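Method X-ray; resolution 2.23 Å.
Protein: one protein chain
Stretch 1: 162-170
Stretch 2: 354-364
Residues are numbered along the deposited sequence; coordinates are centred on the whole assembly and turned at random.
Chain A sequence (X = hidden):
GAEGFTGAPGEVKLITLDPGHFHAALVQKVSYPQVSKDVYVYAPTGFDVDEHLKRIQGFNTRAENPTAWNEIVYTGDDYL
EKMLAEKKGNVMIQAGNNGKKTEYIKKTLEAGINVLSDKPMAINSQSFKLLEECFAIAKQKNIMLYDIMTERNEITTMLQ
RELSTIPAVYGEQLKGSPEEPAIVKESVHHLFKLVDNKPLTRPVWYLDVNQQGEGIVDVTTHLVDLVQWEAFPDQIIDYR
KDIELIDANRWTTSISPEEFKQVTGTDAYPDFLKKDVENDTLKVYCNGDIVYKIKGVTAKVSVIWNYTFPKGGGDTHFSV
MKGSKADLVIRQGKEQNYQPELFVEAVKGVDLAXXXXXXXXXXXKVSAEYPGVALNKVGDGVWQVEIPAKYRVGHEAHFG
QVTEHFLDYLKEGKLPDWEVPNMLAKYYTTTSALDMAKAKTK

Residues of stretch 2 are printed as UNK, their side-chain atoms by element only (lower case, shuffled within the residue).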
# COMPACT_ATOMS: atom_id res chain seq x y z
N GLU A 162 -12.64 4.49 -13.16
CA GLU A 162 -13.96 4.79 -13.73
C GLU A 162 -13.88 5.12 -15.21
O GLU A 162 -14.63 4.56 -16.01
CB GLU A 162 -14.66 5.93 -12.99
CG GLU A 162 -15.90 5.48 -12.22
CD GLU A 162 -17.07 5.18 -13.13
OE1 GLU A 162 -17.32 5.95 -14.08
OE2 GLU A 162 -17.76 4.17 -12.88
N LEU A 163 -12.97 6.03 -15.56
CA LEU A 163 -12.82 6.47 -16.94
C LEU A 163 -12.36 5.35 -17.87
O LEU A 163 -12.77 5.31 -19.03
CB LEU A 163 -11.84 7.65 -17.01
CG LEU A 163 -12.33 8.97 -16.39
CD1 LEU A 163 -11.24 10.03 -16.53
CD2 LEU A 163 -13.61 9.46 -17.03
N SER A 164 -11.51 4.46 -17.36
CA SER A 164 -10.98 3.35 -18.15
C SER A 164 -12.05 2.34 -18.54
O SER A 164 -11.88 1.62 -19.53
CB SER A 164 -9.86 2.65 -17.40
OG SER A 164 -10.36 1.85 -16.33
N THR A 165 -13.13 2.27 -17.76
CA THR A 165 -14.26 1.40 -18.05
C THR A 165 -15.31 2.02 -18.99
O THR A 165 -16.31 1.38 -19.29
CB THR A 165 -15.00 0.98 -16.77
OG1 THR A 165 -15.45 2.15 -16.08
CG2 THR A 165 -14.08 0.17 -15.86
N ILE A 166 -15.07 3.24 -19.46
CA ILE A 166 -15.99 3.91 -20.39
C ILE A 166 -15.39 3.91 -21.80
O ILE A 166 -14.52 4.73 -22.11
CB ILE A 166 -16.31 5.36 -19.94
CG1 ILE A 166 -16.81 5.36 -18.50
CG2 ILE A 166 -17.35 5.98 -20.85
CD1 ILE A 166 -17.00 6.74 -17.90
N PRO A 167 -15.86 2.99 -22.67
CA PRO A 167 -15.30 2.84 -24.01
C PRO A 167 -15.26 4.13 -24.85
O PRO A 167 -14.31 4.34 -25.62
CB PRO A 167 -16.23 1.82 -24.67
CG PRO A 167 -16.79 1.03 -23.54
CD PRO A 167 -16.88 1.97 -22.38
N ALA A 168 -16.29 4.96 -24.70
CA ALA A 168 -16.34 6.25 -25.39
C ALA A 168 -15.16 7.14 -25.02
O ALA A 168 -14.67 7.91 -25.85
CB ALA A 168 -17.65 6.95 -25.08
N VAL A 169 -14.70 7.03 -23.78
CA VAL A 169 -13.57 7.82 -23.30
C VAL A 169 -12.22 7.15 -23.57
O VAL A 169 -11.34 7.74 -24.20
CB VAL A 169 -13.71 8.09 -21.78
CG1 VAL A 169 -12.55 8.91 -21.27
CG2 VAL A 169 -15.03 8.79 -21.50
N TYR A 170 -12.06 5.90 -23.12
CA TYR A 170 -10.76 5.21 -23.09
C TYR A 170 -10.50 4.34 -24.32
O TYR A 170 -9.36 4.20 -24.78
CB TYR A 170 -10.71 4.31 -21.86
CG TYR A 170 -9.35 3.74 -21.49
CD1 TYR A 170 -8.25 4.57 -21.30
CD2 TYR A 170 -9.18 2.38 -21.27
CE1 TYR A 170 -7.02 4.06 -20.93
CE2 TYR A 170 -7.96 1.86 -20.89
CZ TYR A 170 -6.88 2.70 -20.73
OH TYR A 170 -5.66 2.19 -20.36
N UNK A 354 -15.45 14.90 -32.75
CA UNK A 354 -16.40 13.87 -32.35
C UNK A 354 -16.04 13.24 -31.00
O UNK A 354 -16.92 12.83 -30.23
c UNK A 354 -16.49 12.80 -33.43
N UNK A 355 -14.74 13.14 -30.72
CA UNK A 355 -14.28 12.62 -29.43
C UNK A 355 -14.73 13.53 -28.29
O UNK A 355 -15.18 13.05 -27.25
c UNK A 355 -11.33 10.80 -25.72
c UNK A 355 -12.75 12.44 -29.42
c UNK A 355 -10.99 12.09 -26.07
c UNK A 355 -12.11 10.03 -26.56
o UNK A 355 -10.89 10.26 -24.54
c UNK A 355 -12.56 10.56 -27.75
c UNK A 355 -12.24 11.86 -28.12
c UNK A 355 -11.45 12.61 -27.26
N UNK A 356 -14.64 14.84 -28.49
CA UNK A 356 -15.01 15.81 -27.46
C UNK A 356 -16.50 15.73 -27.08
O UNK A 356 -16.86 16.03 -25.93
c UNK A 356 -14.02 19.54 -27.03
c UNK A 356 -14.85 18.28 -26.82
o UNK A 356 -14.23 20.51 -26.27
c UNK A 356 -14.65 17.23 -27.90
o UNK A 356 -13.17 19.56 -27.94
N UNK A 357 -17.34 15.33 -28.03
CA UNK A 357 -18.77 15.17 -27.78
C UNK A 357 -19.07 13.88 -27.00
O UNK A 357 -19.95 13.86 -26.14
c UNK A 357 -20.93 15.68 -31.72
c UNK A 357 -20.58 16.81 -30.75
c UNK A 357 -19.56 15.19 -29.09
c UNK A 357 -19.37 16.47 -29.89
n UNK A 357 -22.04 16.07 -32.64
N UNK A 358 -18.34 12.81 -27.31
CA UNK A 358 -18.42 11.56 -26.54
C UNK A 358 -17.94 11.82 -25.12
O UNK A 358 -18.50 11.30 -24.15
o UNK A 358 -17.24 9.90 -29.47
o UNK A 358 -19.29 9.80 -28.70
c UNK A 358 -17.57 10.45 -27.17
c UNK A 358 -18.07 10.02 -28.54
N UNK A 359 -16.90 12.63 -25.02
CA UNK A 359 -16.31 13.02 -23.75
C UNK A 359 -17.36 13.68 -22.85
O UNK A 359 -17.63 13.22 -21.74
c UNK A 359 -13.92 13.89 -23.06
c UNK A 359 -15.13 13.97 -23.99
c UNK A 359 -12.87 14.89 -23.51
c UNK A 359 -13.33 12.48 -23.03
N UNK A 360 -17.98 14.74 -23.35
CA UNK A 360 -18.96 15.50 -22.56
C UNK A 360 -20.20 14.65 -22.23
O UNK A 360 -20.74 14.75 -21.13
o UNK A 360 -19.52 16.60 -24.66
c UNK A 360 -19.36 16.82 -23.25
c UNK A 360 -18.29 17.90 -23.04
N UNK A 361 -20.62 13.80 -23.16
CA UNK A 361 -21.69 12.83 -22.90
C UNK A 361 -21.32 11.85 -21.78
O UNK A 361 -22.15 11.54 -20.92
c UNK A 361 -22.04 12.06 -24.16
N UNK A 362 -20.07 11.38 -21.78
CA UNK A 362 -19.59 10.46 -20.75
C UNK A 362 -19.43 11.11 -19.38
O UNK A 362 -19.64 10.46 -18.35
o UNK A 362 -18.38 9.08 -22.34
c UNK A 362 -18.25 9.84 -21.16
N UNK A 363 -19.06 12.39 -19.35
CA UNK A 363 -18.81 13.08 -18.09
C UNK A 363 -20.08 13.30 -17.30
O UNK A 363 -20.04 13.42 -16.08
c UNK A 363 -18.11 14.42 -18.31
se UNK A 363 -15.65 13.20 -17.27
c UNK A 363 -16.62 14.24 -18.63
c UNK A 363 -15.86 14.42 -15.73
N UNK A 364 -21.22 13.33 -17.99
CA UNK A 364 -22.51 13.36 -17.30
C UNK A 364 -22.62 12.16 -16.34
O UNK A 364 -22.95 12.32 -15.17
o UNK A 364 -25.50 13.57 -20.33
o UNK A 364 -24.88 15.57 -20.98
c UNK A 364 -23.66 13.36 -18.30
c UNK A 364 -23.74 14.64 -19.12
c UNK A 364 -24.78 14.59 -20.22
O HOH W 1 -15.29 7.86 -28.36

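Position 354 has one side-chain carbon and nothing more. It lies out of reach of stretch 1. It is Ala354.

Position 355 has one carbon, then a six-carbon ring bearing one oxygen. That oxygen lies 2.6 Å from Val169 O, close to the ring plane, and a ring carbon lies 3.4 Å from Ala168 O. A phenolic ring fits, so this is Tyr355. Its OH donates a hydrogen bond to Val169 O.

Position 356 has three carbons, the third carrying two oxygens. It is out of reach of stretch 1. It is Glu356.

Position 357 has four carbons in a row ending in nitrogen. It too is out of reach. It is Lys357.

Position 358 has two carbons, the second carrying two oxygens. Its CB lies 4.1 Å from Ala168 CB. A short carboxylate makes this Asp358. Water 1 donates to Asp358 OD2 at 3.0 Å and to Ala168 O at 2.6 Å, so it bridges the stretches.

Position 359 has four carbons, forked at the second. One terminal carbon is 4.1 Å from Val169 CG1. The fork beyond CB excludes isoleucine and gives Leu359.

Position 360 has one carbon carrying one oxygen and one carbon. The branch is at CB, and the side chain is out of reach of stretch 1. It is Thr360.

Position 361 has a single carbon, pointing sideways and touching nothing on stretch 1. It is Ala361.

Position 362 has one carbon, then one oxygen. Its CB is 3.4 Å from Val169 CG2. The oxygen is 3.5 Å from Ala168 CB and 3.6 Å from Ile166 CG2. It is Ser362. Its OG donates to Asp358 O at 2.9 Å, one turn back, so the hydroxyl is satisfied within its own helix while it packs against carbon.

Position 363 has two carbons, selenium and one carbon, unbranched. The selenium is 4.3 Å from Leu163 CD2. It is Met363, present as selenomethionine.

Position 364 has three carbons, the third carrying two oxygens. It is out of reach of stretch 1. It is Glu364.

The contact uses one side of the stretch 2 helix. Positions 355, 358, 359, 362 and 363 follow its three- and four-residue spacing. The backbones come close at Ala168, whose CA is 5.8 Å from Asp358 CA; Ala168 CB also packs against Ser362 OG. Val169 packs against Leu359 and Ser362. The Tyr355 hydrogen bond and the water supply the polar links. Leu163 and Met363 add a looser apolar contact.

Stretch 2 354-364: AYEKDLTASME
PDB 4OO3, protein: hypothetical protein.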